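Local coordinates for G-protein interacting protein 1 (Dictyostelium discoideum, PDB 5Z1N) that probably binds heterotrimeric G proteins through their beta-gamma subunits, its C-terminal TNFAIP8-like domain enclosing the acyl chains of a phospholipid, at residues 66-80 and 152-166. Numbering follows the deposited sequence.
Sequences DRALRDGFNHLDRAF and FLLISALNKYTQIEL. With PEF (di-palmitoyl-3-sn-phosphatidylethanolamine), chain B; LHG (1,2-dipalmitoyl-phosphatidyl-glycerole), chain C.
R70 bridges helix 59-81 and the chain's C-terminal tail: its NH1 donates to T162 O (2.9 Å), the oxygen lying close to the guanidinium plane while NH1 comes from above the carbonyl plane. The bend at chi3 (-75°) turns the guanidinium back along its own helix, where NE and NH2 both grip D66 OD2, NH2 at 3.0 Å in a salt bridge. The other oxygen of D66, OD1, accepts from L166 N on its syn side, at a short 2.5 Å. With an alanine here instead of R70, the D66 carboxylate would probably lose its countercharge and T162 O this donor, leaving the turn at T162 less firmly held. Farther along, N159 ND2 approaches D77 OD2 from above the carboxylate plane, the amide serving the acid without bringing a charge of its own.

Beneath this polar margin the contact is apolar. The flat F73 ring seats a methyl of L158, CD2 standing 3.9 Å from its centroid in a CH-pi contact, while F73 CB meets the T162 methyl. I155, beta-branched, lays CB over one face of F80 and presses CG2 on F80 CB (3.6 Å); F80 CZ in turn reaches F152 CB. L166, whose branched end fills the buried side, slips CD1 against L69 CB (3.7 Å).

L69, L76, L154, Y161 and L166 also line the phosphatidylethanolamine pocket, Y161 placing a ring face against the lipid's C31 and C32. The axes of 66-80 and 152-158 approach to 9.6 Å, crossing at -130°; helix 12-28 packs on L154 and L158, helix 135-144 on L76 and F80, and helix 92-113 on A68 and A79, within an all-helical bundle that encloses the acyl chains.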
ATOM      1  N   ASP A  66      -4.608  -9.826  -4.159  1.00 13.51           N
ATOM      2  CA  ASP A  66      -3.498 -10.427  -3.432  1.00 20.49           C
ATOM      3  C   ASP A  66      -2.256 -10.492  -4.309  1.00 17.88           C
ATOM      4  O   ASP A  66      -1.228  -9.863  -4.016  1.00 13.42           O
ATOM      5  CB  ASP A  66      -3.904 -11.821  -2.946  1.00 21.62           C
ATOM      6  CG  ASP A  66      -2.733 -12.624  -2.432  1.00 24.76           C
ATOM      7  OD1 ASP A  66      -2.258 -12.330  -1.319  1.00 23.95           O
ATOM      8  OD2 ASP A  66      -2.292 -13.554  -3.138  1.00 25.38           O
ATOM      9  N   ARG A  67      -2.368 -11.206  -5.431  1.00 14.28           N
ATOM     10  CA  ARG A  67      -1.243 -11.335  -6.351  0.54 14.33           C
ATOM     11  C   ARG A  67      -0.670  -9.970  -6.707  1.00 10.09           C
ATOM     12  O   ARG A  67       0.543  -9.744  -6.599  1.00 12.60           O
ATOM     13  CB  ARG A  67      -1.682 -12.082  -7.611  0.54 16.56           C
ATOM     14  CG  ARG A  67      -1.621 -13.594  -7.481  0.54 25.34           C
ATOM     15  CD  ARG A  67      -1.846 -14.277  -8.823  0.54 32.47           C
ATOM     16  NE  ARG A  67      -3.245 -14.644  -9.024  0.54 32.26           N
ATOM     17  CZ  ARG A  67      -3.799 -15.761  -8.565  0.54 28.70           C
ATOM     18  NH1 ARG A  67      -5.080 -16.012  -8.797  0.54 28.21           N
ATOM     19  NH2 ARG A  67      -3.072 -16.629  -7.874  0.54 36.65           N
ATOM     20  N   ALA A  68      -1.540  -9.031  -7.097  1.00 10.19           N
ATOM     21  CA  ALA A  68      -1.048  -7.722  -7.506  1.00  9.64           C
ATOM     22  C   ALA A  68      -0.236  -7.091  -6.387  1.00 10.19           C
ATOM     23  O   ALA A  68       0.916  -6.682  -6.591  1.00 11.01           O
ATOM     24  CB  ALA A  68      -2.212  -6.819  -7.914  1.00  9.89           C
ATOM     25  N   LEU A  69      -0.793  -7.085  -5.174  1.00  8.30           N
ATOM     26  CA  LEU A  69      -0.086  -6.482  -4.053  1.00  7.81           C
ATOM     27  C   LEU A  69       1.269  -7.142  -3.874  1.00  7.61           C
ATOM     28  O   LEU A  69       2.296  -6.462  -3.769  1.00 10.16           O
ATOM     29  CB  LEU A  69      -0.921  -6.596  -2.779  1.00  8.57           C
ATOM     30  CG  LEU A  69      -2.143  -5.680  -2.698  1.00  6.43           C
ATOM     31  CD1 LEU A  69      -2.937  -5.981  -1.439  1.00 12.06           C
ATOM     32  CD2 LEU A  69      -1.723  -4.217  -2.735  1.00 12.63           C
ATOM     33  N   ARG A  70       1.298  -8.475  -3.922  1.00 10.44           N
ATOM     34  CA  ARG A  70       2.561  -9.158  -3.688  1.00 10.88           C
ATOM     35  C   ARG A  70       3.563  -8.795  -4.771  1.00  8.91           C
ATOM     36  O   ARG A  70       4.717  -8.464  -4.467  1.00  9.14           O
ATOM     37  CB  ARG A  70       2.327 -10.666  -3.586  1.00  8.34           C
ATOM     38  CG  ARG A  70       1.609 -11.023  -2.284  1.00 10.69           C
ATOM     39  CD  ARG A  70       1.618 -12.501  -1.975  1.00 19.09           C
ATOM     40  NE  ARG A  70       0.682 -13.248  -2.806  1.00 21.15           N
ATOM     41  CZ  ARG A  70       1.040 -14.220  -3.637  1.00 26.10           C
ATOM     42  NH1 ARG A  70       2.317 -14.566  -3.744  1.00 18.11           N
ATOM     43  NH2 ARG A  70       0.125 -14.853  -4.357  1.00 25.80           N
ATOM     44  N   ASP A  71       3.105  -8.733  -6.029  1.00 10.08           N
ATOM     45  CA  ASP A  71       3.980  -8.267  -7.098  1.00  6.43           C
ATOM     46  C   ASP A  71       4.559  -6.910  -6.742  1.00 10.04           C
ATOM     47  O   ASP A  71       5.782  -6.720  -6.737  1.00  9.81           O
ATOM     48  CB  ASP A  71       3.219  -8.190  -8.422  1.00  7.82           C
ATOM     49  CG  ASP A  71       3.125  -9.525  -9.123  1.00 14.12           C
ATOM     50  OD1 ASP A  71       2.215  -9.682  -9.961  1.00 16.44           O
ATOM     51  OD2 ASP A  71       3.955 -10.416  -8.836  1.00 13.50           O
ATOM     52  N   GLY A  72       3.682  -5.971  -6.371  1.00 10.69           N
ATOM     53  CA  GLY A  72       4.150  -4.655  -5.980  1.00 10.99           C
ATOM     54  C   GLY A  72       5.195  -4.740  -4.893  1.00  8.01           C
ATOM     55  O   GLY A  72       6.310  -4.228  -5.044  1.00  9.27           O
ATOM     56  N   PHE A  73       4.870  -5.462  -3.811  1.00 10.51           N
ATOM     57  CA  PHE A  73       5.806  -5.567  -2.699  1.00  6.99           C
ATOM     58  C   PHE A  73       7.137  -6.105  -3.192  1.00 11.12           C
ATOM     59  O   PHE A  73       8.201  -5.528  -2.911  1.00 11.39           O
ATOM     60  CB  PHE A  73       5.237  -6.475  -1.602  1.00 10.76           C
ATOM     61  CG  PHE A  73       3.969  -5.961  -0.964  1.00 13.18           C
ATOM     62  CD1 PHE A  73       3.553  -4.651  -1.148  1.00 11.56           C
ATOM     63  CD2 PHE A  73       3.201  -6.794  -0.159  1.00 11.79           C
ATOM     64  CE1 PHE A  73       2.389  -4.184  -0.554  1.00 11.42           C
ATOM     65  CE2 PHE A  73       2.038  -6.332   0.437  1.00 14.95           C
ATOM     66  CZ  PHE A  73       1.632  -5.025   0.238  1.00 10.75           C
ATOM     67  N   ASN A  74       7.078  -7.144  -4.028  1.00  6.89           N
ATOM     68  CA  ASN A  74       8.296  -7.791  -4.489  1.00  8.31           C
ATOM     69  C   ASN A  74       9.175  -6.792  -5.221  1.00 10.83           C
ATOM     70  O   ASN A  74      10.377  -6.686  -4.946  1.00  9.71           O
ATOM     71  CB  ASN A  74       7.936  -8.972  -5.386  1.00  4.48           C
ATOM     72  CG  ASN A  74       9.104  -9.901  -5.631  1.00 11.62           C
ATOM     73  OD1 ASN A  74       9.998 -10.042  -4.796  1.00 12.04           O
ATOM     74  ND2 ASN A  74       9.098 -10.544  -6.792  1.00  9.08           N
ATOM     75  N   HIS A  75       8.572  -5.993  -6.109  1.00  6.96           N
ATOM     76  CA  HIS A  75       9.384  -5.066  -6.889  1.00  6.70           C
ATOM     77  C   HIS A  75       9.980  -4.001  -5.988  1.00 11.77           C
ATOM     78  O   HIS A  75      11.160  -3.648  -6.131  1.00 10.79           O
ATOM     79  CB  HIS A  75       8.560  -4.452  -8.021  1.00  5.76           C
ATOM     80  CG  HIS A  75       8.231  -5.421  -9.111  1.00  9.49           C
ATOM     81  ND1 HIS A  75       9.183  -5.907  -9.980  1.00 15.24           N
ATOM     82  CD2 HIS A  75       7.059  -5.989  -9.480  1.00 14.78           C
ATOM     83  CE1 HIS A  75       8.613  -6.738 -10.834  1.00 15.79           C
ATOM     84  NE2 HIS A  75       7.324  -6.804 -10.553  1.00 16.77           N
ATOM     85  N   LEU A  76       9.204  -3.533  -5.007  1.00  6.74           N
ATOM     86  CA  LEU A  76       9.766  -2.597  -4.046  1.00  8.61           C
ATOM     87  C   LEU A  76      10.950  -3.234  -3.334  1.00  9.46           C
ATOM     88  O   LEU A  76      12.021  -2.620  -3.220  1.00  8.05           O
ATOM     89  CB  LEU A  76       8.693  -2.150  -3.055  1.00  4.79           C
ATOM     90  CG  LEU A  76       7.603  -1.248  -3.648  1.00  7.66           C
ATOM     91  CD1 LEU A  76       6.464  -1.071  -2.661  1.00  7.41           C
ATOM     92  CD2 LEU A  76       8.178   0.106  -4.046  1.00  6.29           C
ATOM     93  N   ASP A  77      10.801  -4.502  -2.931  1.00  8.69           N
ATOM     94  CA  ASP A  77      11.914  -5.202  -2.302  1.00  7.35           C
ATOM     95  C   ASP A  77      13.124  -5.204  -3.223  1.00  8.19           C
ATOM     96  O   ASP A  77      14.234  -4.846  -2.807  1.00 11.39           O
ATOM     97  CB  ASP A  77      11.505  -6.624  -1.928  1.00 11.58           C
ATOM     98  CG  ASP A  77      12.563  -7.332  -1.106  1.00 17.82           C
ATOM     99  OD1 ASP A  77      12.951  -8.456  -1.485  1.00 17.67           O
ATOM    100  OD2 ASP A  77      13.015  -6.758  -0.090  1.00 14.58           O
ATOM    101  N   ARG A  78      12.909  -5.530  -4.504  1.00 12.12           N
ATOM    102  CA  ARG A  78      14.018  -5.528  -5.450  1.00 12.18           C
ATOM    103  C   ARG A  78      14.680  -4.162  -5.481  1.00 10.60           C
ATOM    104  O   ARG A  78      15.906  -4.047  -5.343  1.00  8.10           O
ATOM    105  CB  ARG A  78      13.528  -5.920  -6.845  1.00 10.72           C
ATOM    106  CG  ARG A  78      13.001  -7.340  -6.945  1.00 21.02           C
ATOM    107  CD  ARG A  78      12.681  -7.692  -8.384  1.00 18.21           C
ATOM    108  NE  ARG A  78      12.167  -9.050  -8.523  1.00 13.02           N
ATOM    109  CZ  ARG A  78      11.652  -9.536  -9.647  1.00 20.98           C
ATOM    110  NH1 ARG A  78      11.582  -8.772 -10.730  1.00 17.85           N
ATOM    111  NH2 ARG A  78      11.205 -10.784  -9.688  1.00 22.62           N
ATOM    112  N   ALA A  79      13.871  -3.104  -5.599  1.00  6.62           N
ATOM    113  CA  ALA A  79      14.455  -1.775  -5.670  1.00  7.97           C
ATOM    114  C   ALA A  79      15.124  -1.417  -4.356  1.00  8.45           C
ATOM    115  O   ALA A  79      16.168  -0.752  -4.350  1.00  6.59           O
ATOM    116  CB  ALA A  79      13.390  -0.745  -6.035  1.00  5.50           C
ATOM    117  N   PHE A  80      14.564  -1.888  -3.241  1.00  5.73           N
ATOM    118  CA  PHE A  80      15.173  -1.559  -1.967  1.00  6.49           C
ATOM    119  C   PHE A  80      16.541  -2.201  -1.820  1.00  6.89           C
ATOM    120  O   PHE A  80      17.348  -1.721  -1.017  1.00  8.74           O
ATOM    121  CB  PHE A  80      14.273  -1.971  -0.807  1.00  7.38           C
ATOM    122  CG  PHE A  80      14.790  -1.527   0.530  1.00 14.63           C
ATOM    123  CD1 PHE A  80      14.805  -0.183   0.864  1.00  9.38           C
ATOM    124  CD2 PHE A  80      15.289  -2.447   1.440  1.00 16.21           C
ATOM    125  CE1 PHE A  80      15.297   0.237   2.088  1.00 11.69           C
ATOM    126  CE2 PHE A  80      15.780  -2.032   2.667  1.00  9.38           C
ATOM    127  CZ  PHE A  80      15.783  -0.692   2.991  1.00 15.67           C
ATOM    128  N   PHE A 152      13.513   1.170   5.618  1.00 11.46           N
ATOM    129  CA  PHE A 152      13.925  -0.200   5.913  1.00 14.20           C
ATOM    130  C   PHE A 152      12.857  -0.956   6.689  1.00 14.10           C
ATOM    131  O   PHE A 152      12.606  -2.134   6.417  1.00 14.92           O
ATOM    132  CB  PHE A 152      15.240  -0.208   6.696  1.00 18.09           C
ATOM    133  CG  PHE A 152      15.571  -1.548   7.301  1.00 20.39           C
ATOM    134  CD1 PHE A 152      16.087  -2.568   6.516  1.00 17.53           C
ATOM    135  CD2 PHE A 152      15.341  -1.797   8.647  1.00 18.58           C
ATOM    136  CE1 PHE A 152      16.381  -3.806   7.063  1.00 20.93           C
ATOM    137  CE2 PHE A 152      15.631  -3.032   9.200  1.00 24.44           C
ATOM    138  CZ  PHE A 152      16.148  -4.039   8.405  1.00 23.96           C
ATOM    139  N   LEU A 153      12.231  -0.308   7.674  1.00 15.98           N
ATOM    140  CA  LEU A 153      11.205  -0.988   8.460  1.00 10.65           C
ATOM    141  C   LEU A 153      10.020  -1.383   7.590  1.00 14.13           C
ATOM    142  O   LEU A 153       9.489  -2.497   7.708  1.00 16.58           O
ATOM    143  CB  LEU A 153      10.753  -0.093   9.614  1.00 15.82           C
ATOM    144  CG  LEU A 153      11.850   0.299  10.605  1.00 24.31           C
ATOM    145  CD1 LEU A 153      11.267   1.076  11.770  1.00 21.53           C
ATOM    146  CD2 LEU A 153      12.586  -0.934  11.102  1.00 21.46           C
ATOM    147  N   LEU A 154       9.602  -0.486   6.697  1.00 12.23           N
ATOM    148  CA  LEU A 154       8.461  -0.771   5.837  1.00 15.75           C
ATOM    149  C   LEU A 154       8.774  -1.894   4.858  1.00 15.53           C
ATOM    150  O   LEU A 154       8.021  -2.869   4.759  1.00 16.27           O
ATOM    151  CB  LEU A 154       8.042   0.492   5.084  1.00 11.09           C
ATOM    152  CG  LEU A 154       6.965   0.245   4.027  1.00 14.10           C
ATOM    153  CD1 LEU A 154       5.699  -0.305   4.673  1.00 13.14           C
ATOM    154  CD2 LEU A 154       6.677   1.513   3.241  1.00 18.78           C
ATOM    155  N   ILE A 155       9.881  -1.776   4.121  1.00 13.42           N
ATOM    156  CA  ILE A 155      10.186  -2.789   3.116  1.00 11.60           C
ATOM    157  C   ILE A 155      10.484  -4.126   3.777  1.00 20.69           C
ATOM    158  O   ILE A 155      10.044  -5.180   3.306  1.00 15.81           O
ATOM    159  CB  ILE A 155      11.350  -2.335   2.219  1.00 11.10           C
ATOM    160  CG1 ILE A 155      11.018  -1.000   1.547  1.00 10.12           C
ATOM    161  CG2 ILE A 155      11.658  -3.408   1.183  1.00 13.62           C
ATOM    162  CD1 ILE A 155       9.705  -1.006   0.785  1.00 12.93           C
ATOM    163  N   SER A 156      11.230  -4.107   4.882  1.00 13.63           N
ATOM    164  CA  SER A 156      11.560  -5.344   5.575  1.00 18.54           C
ATOM    165  C   SER A 156      10.338  -5.983   6.217  1.00 20.50           C
ATOM    166  O   SER A 156      10.358  -7.188   6.491  1.00 29.67           O
ATOM    167  CB  SER A 156      12.640  -5.092   6.628  1.00 13.52           C
ATOM    168  OG  SER A 156      12.124  -4.354   7.719  1.00 28.98           O
ATOM    169  N   ALA A 157       9.277  -5.212   6.469  1.00 20.27           N
ATOM    170  CA  ALA A 157       8.031  -5.839   6.893  1.00 15.57           C
ATOM    171  C   ALA A 157       7.220  -6.345   5.705  1.00 27.32           C
ATOM    172  O   ALA A 157       6.523  -7.358   5.823  1.00 25.74           O
ATOM    173  CB  ALA A 157       7.202  -4.860   7.724  1.00 18.62           C
ATOM    174  N   LEU A 158       7.318  -5.672   4.556  1.00 21.35           N
ATOM    175  CA  LEU A 158       6.524  -6.042   3.388  1.00 16.68           C
ATOM    176  C   LEU A 158       7.069  -7.281   2.687  1.00 21.95           C
ATOM    177  O   LEU A 158       6.294  -8.107   2.191  1.00 17.82           O
ATOM    178  CB  LEU A 158       6.469  -4.872   2.406  1.00 14.27           C
ATOM    179  CG  LEU A 158       5.591  -3.679   2.789  1.00 13.56           C
ATOM    180  CD1 LEU A 158       5.623  -2.629   1.690  1.00 11.47           C
ATOM    181  CD2 LEU A 158       4.166  -4.129   3.074  1.00 14.11           C
ATOM    182  N   ASN A 159       8.393  -7.426   2.622  1.00 23.41           N
ATOM    183  CA  ASN A 159       8.994  -8.479   1.813  1.00 19.45           C
ATOM    184  C   ASN A 159       8.868  -9.861   2.439  1.00 20.00           C
ATOM    185  O   ASN A 159       9.241 -10.848   1.798  1.00 23.11           O
ATOM    186  CB  ASN A 159      10.469  -8.160   1.525  1.00 12.43           C
ATOM    187  CG  ASN A 159      11.329  -8.091   2.781  1.00 23.62           C
ATOM    188  OD1 ASN A 159      10.877  -8.387   3.886  1.00 27.26           O
ATOM    189  ND2 ASN A 159      12.587  -7.698   2.605  1.00 22.50           N
ATOM    190  N   LYS A 160       8.363  -9.955   3.669  1.00 21.55           N
ATOM    191  CA  LYS A 160       8.092 -11.263   4.249  1.00 20.86           C
ATOM    192  C   LYS A 160       6.851 -11.902   3.645  1.00 19.93           C
ATOM    193  O   LYS A 160       6.688 -13.124   3.738  1.00 13.82           O
ATOM    194  CB  LYS A 160       7.924 -11.148   5.767  1.00 23.80           C
ATOM    195  CG  LYS A 160       8.993 -10.327   6.468  1.00 31.19           C
ATOM    196  CD  LYS A 160      10.381 -10.910   6.251  1.00 26.46           C
ATOM    197  CE  LYS A 160      11.422 -10.192   7.107  1.00 33.51           C
ATOM    198  NZ  LYS A 160      12.321  -9.313   6.299  1.00 22.16           N
ATOM    199  N   TYR A 161       5.991 -11.108   3.011  1.00 21.05           N
ATOM    200  CA  TYR A 161       4.671 -11.552   2.585  1.00 25.55           C
ATOM    201  C   TYR A 161       4.568 -11.832   1.090  1.00 25.78           C
ATOM    202  O   TYR A 161       3.474 -12.151   0.614  1.00 31.91           O
ATOM    203  CB  TYR A 161       3.626 -10.501   2.977  1.00 18.17           C
ATOM    204  CG  TYR A 161       3.444 -10.356   4.467  1.00 18.54           C
ATOM    205  CD1 TYR A 161       2.637 -11.236   5.174  1.00 20.17           C
ATOM    206  CD2 TYR A 161       4.083  -9.341   5.168  1.00 23.77           C
ATOM    207  CE1 TYR A 161       2.468 -11.111   6.539  1.00 20.34           C
ATOM    208  CE2 TYR A 161       3.920  -9.209   6.536  1.00 34.27           C
ATOM    209  CZ  TYR A 161       3.114 -10.099   7.215  1.00 23.90           C
ATOM    210  OH  TYR A 161       2.942  -9.975   8.574  1.00 24.64           O
ATOM    211  N   THR A 162       5.669 -11.743   0.341  1.00 16.16           N
ATOM    212  CA  THR A 162       5.576 -11.817  -1.113  1.00 16.17           C
ATOM    213  C   THR A 162       5.259 -13.220  -1.625  1.00 17.37           C
ATOM    214  O   THR A 162       4.714 -13.353  -2.726  1.00 14.19           O
ATOM    215  CB  THR A 162       6.878 -11.326  -1.749  1.00 15.32           C
ATOM    216  OG1 THR A 162       7.972 -12.110  -1.259  1.00 15.51           O
ATOM    217  CG2 THR A 162       7.119  -9.863  -1.411  1.00 12.54           C
ATOM    218  N   GLN A 163       5.578 -14.266  -0.863  1.00 14.74           N
ATOM    219  CA  GLN A 163       5.454 -15.632  -1.360  1.00 19.34           C
ATOM    220  C   GLN A 163       4.235 -16.370  -0.828  1.00 27.06           C
ATOM    221  O   GLN A 163       3.961 -17.484  -1.287  1.00 26.84           O
ATOM    222  CB  GLN A 163       6.714 -16.435  -1.020  1.00 18.01           C
ATOM    223  CG  GLN A 163       8.003 -15.742  -1.410  1.00 26.63           C
ATOM    224  CD  GLN A 163       9.077 -16.714  -1.846  1.00 39.63           C
ATOM    225  OE1 GLN A 163       9.882 -17.174  -1.037  1.00 63.44           O
ATOM    226  NE2 GLN A 163       9.090 -17.040  -3.134  1.00 33.16           N
ATOM    227  N   ILE A 164       3.502 -15.791   0.117  1.00 18.76           N
ATOM    228  CA  ILE A 164       2.339 -16.425   0.722  1.00 20.35           C
ATOM    229  C   ILE A 164       1.138 -15.512   0.523  1.00 29.57           C
ATOM    230  O   ILE A 164       1.274 -14.284   0.567  1.00 23.20           O
ATOM    231  CB  ILE A 164       2.573 -16.712   2.222  1.00 25.10           C
ATOM    232  CG1 ILE A 164       1.329 -17.325   2.870  1.00 29.14           C
ATOM    233  CG2 ILE A 164       2.979 -15.441   2.955  1.00 37.80           C
ATOM    234  CD1 ILE A 164       1.460 -17.510   4.372  1.00 26.17           C
ATOM    235  N   GLU A 165      -0.030 -16.112   0.284  1.00 24.63           N
ATOM    236  CA  GLU A 165      -1.263 -15.346   0.138  1.00 35.38           C
ATOM    237  C   GLU A 165      -1.462 -14.413   1.325  1.00 27.55           C
ATOM    238  O   GLU A 165      -1.291 -14.809   2.481  1.00 26.75           O
ATOM    239  CB  GLU A 165      -2.461 -16.288   0.010  1.00 27.28           C
ATOM    240  CG  GLU A 165      -2.447 -17.181  -1.215  1.00 42.87           C
ATOM    241  CD  GLU A 165      -3.542 -18.227  -1.169  1.00 57.98           C
ATOM    242  OE1 GLU A 165      -3.787 -18.781  -0.076  1.00 55.97           O
ATOM    243  OE2 GLU A 165      -4.162 -18.491  -2.221  1.00 70.00           O
ATOM    244  N   LEU A 166      -1.827 -13.164   1.029  1.00 22.04           N
ATOM    245  CA  LEU A 166      -1.972 -12.168   2.086  1.00 27.06           C
ATOM    246  C   LEU A 166      -3.181 -12.460   2.967  1.00 31.89           C
ATOM    247  O   LEU A 166      -3.116 -12.295   4.191  1.00 37.61           O
ATOM    248  CB  LEU A 166      -2.074 -10.769   1.477  1.00 26.90           C
ATOM    249  CG  LEU A 166      -0.851 -10.264   0.709  1.00 20.56           C
ATOM    250  CD1 LEU A 166      -1.116  -8.886   0.127  1.00 14.89           C
ATOM    251  CD2 LEU A 166       0.369 -10.242   1.604  1.00 19.97           C
TER
HETATM  252  C2  PEF B 401      -3.920  -7.617   8.854  1.00 24.15           C
HETATM  253  C1  PEF B 401      -4.818  -8.767   8.417  1.00 24.30           C
HETATM  254  N   PEF B 401      -3.430 -14.510   7.844  0.50 29.33           N
HETATM  255  C3  PEF B 401      -2.681  -8.120   9.579  1.00 13.45           C
HETATM  256  C4  PEF B 401      -4.922 -12.686   7.294  0.50 36.42           C
HETATM  257  C5  PEF B 401      -4.676 -14.184   7.185  0.50 35.46           C
HETATM  258  C10 PEF B 401      -3.465  -5.497   7.855  1.00 22.40           C
HETATM  259  C11 PEF B 401      -3.296  -4.617   6.642  1.00 29.38           C
HETATM  260  C12 PEF B 401      -2.130  -3.647   6.796  1.00 23.00           C
HETATM  261  C13 PEF B 401      -1.836  -3.043   5.427  1.00 20.54           C
HETATM  262  C14 PEF B 401      -0.793  -1.932   5.458  1.00 21.61           C
HETATM  263  C15 PEF B 401      -0.325  -1.658   4.031  1.00 27.43           C
HETATM  264  C16 PEF B 401       0.633  -0.478   3.955  1.00 35.38           C
HETATM  265  C17 PEF B 401       1.389  -0.457   2.629  1.00 32.13           C
HETATM  266  C18 PEF B 401       0.468  -0.694   1.437  1.00 30.61           C
HETATM  267  C19 PEF B 401       0.885   0.150   0.237  1.00 35.19           C
HETATM  268  C20 PEF B 401       2.370   0.010  -0.083  1.00 20.72           C
HETATM  269  C21 PEF B 401       3.021   1.383  -0.209  1.00 21.44           C
HETATM  270  C22 PEF B 401       4.529   1.271  -0.399  1.00 20.19           C
HETATM  271  C23 PEF B 401       5.216   2.608  -0.137  1.00 14.73           C
HETATM  272  C24 PEF B 401       6.704   2.523  -0.449  1.00 14.44           C
HETATM  273  C25 PEF B 401       7.428   3.783  -0.029  1.00 20.26           C
HETATM  274  C30 PEF B 401      -0.682  -7.830   8.150  1.00 27.79           C
HETATM  275  C31 PEF B 401       0.296  -8.362   7.131  1.00 27.61           C
HETATM  276  C32 PEF B 401      -0.012  -7.772   5.759  1.00 25.24           C
HETATM  277  C33 PEF B 401      -1.307  -8.335   5.188  1.00 29.79           C
HETATM  278  C34 PEF B 401      -1.954  -7.339   4.234  1.00 39.05           C
HETATM  279  C35 PEF B 401      -3.136  -7.963   3.499  1.00 40.18           C
HETATM  280  C36 PEF B 401      -4.121  -6.898   3.029  1.00 51.35           C
HETATM  281  C37 PEF B 401      -5.036  -7.414   1.924  1.00 40.40           C
HETATM  282  C38 PEF B 401      -6.130  -6.398   1.607  1.00 37.89           C
HETATM  283  C39 PEF B 401      -6.174  -6.071   0.118  1.00 42.95           C
HETATM  284  C40 PEF B 401      -7.292  -5.088  -0.219  1.00 35.70           C
HETATM  285  C41 PEF B 401      -7.126  -3.759   0.512  1.00 41.06           C
HETATM  286  C42 PEF B 401      -5.850  -3.031   0.100  1.00 31.45           C
HETATM  287  C43 PEF B 401      -5.814  -1.628   0.695  1.00 17.80           C
HETATM  288  C44 PEF B 401      -4.530  -0.895   0.330  1.00 33.59           C
HETATM  289  C45 PEF B 401      -4.612   0.561   0.736  1.00 23.97           C
HETATM  290  O4  PEF B 401      -3.580  -5.028   8.973  1.00 14.21           O
HETATM  291  O5  PEF B 401      -0.569  -6.700   8.597  1.00 28.09           O
HETATM  292  O2  PEF B 401      -3.493  -6.937   7.682  1.00 20.00           O
HETATM  293  O3  PEF B 401      -1.792  -8.650   8.601  1.00 29.60           O
HETATM  294  O1P PEF B 401      -6.143 -11.502  10.613  1.00 16.64           O
HETATM  295  O2P PEF B 401      -6.701 -10.843   8.128  1.00 18.79           O
HETATM  296  O3P PEF B 401      -4.685  -9.863   9.313  1.00 22.49           O
HETATM  297  O4P PEF B 401      -4.729 -12.254   8.641  1.00 28.97           O
HETATM  298  P   PEF B 401      -5.697 -11.113   9.219  1.00 19.14           P
HETATM  299  O1  LHG C 402      -6.535 -14.186   6.509  0.50 25.33           O
HETATM  300  C1  LHG C 402      -5.376 -14.661   7.203  0.50 33.03           C
HETATM  301  C2  LHG C 402      -4.176 -13.780   6.879  0.50 35.21           C
HETATM  302  O2  LHG C 402      -3.046 -14.212   7.642  0.50 30.93           O
HETATM  303  C3  LHG C 402      -4.491 -12.335   7.239  0.50 34.49           C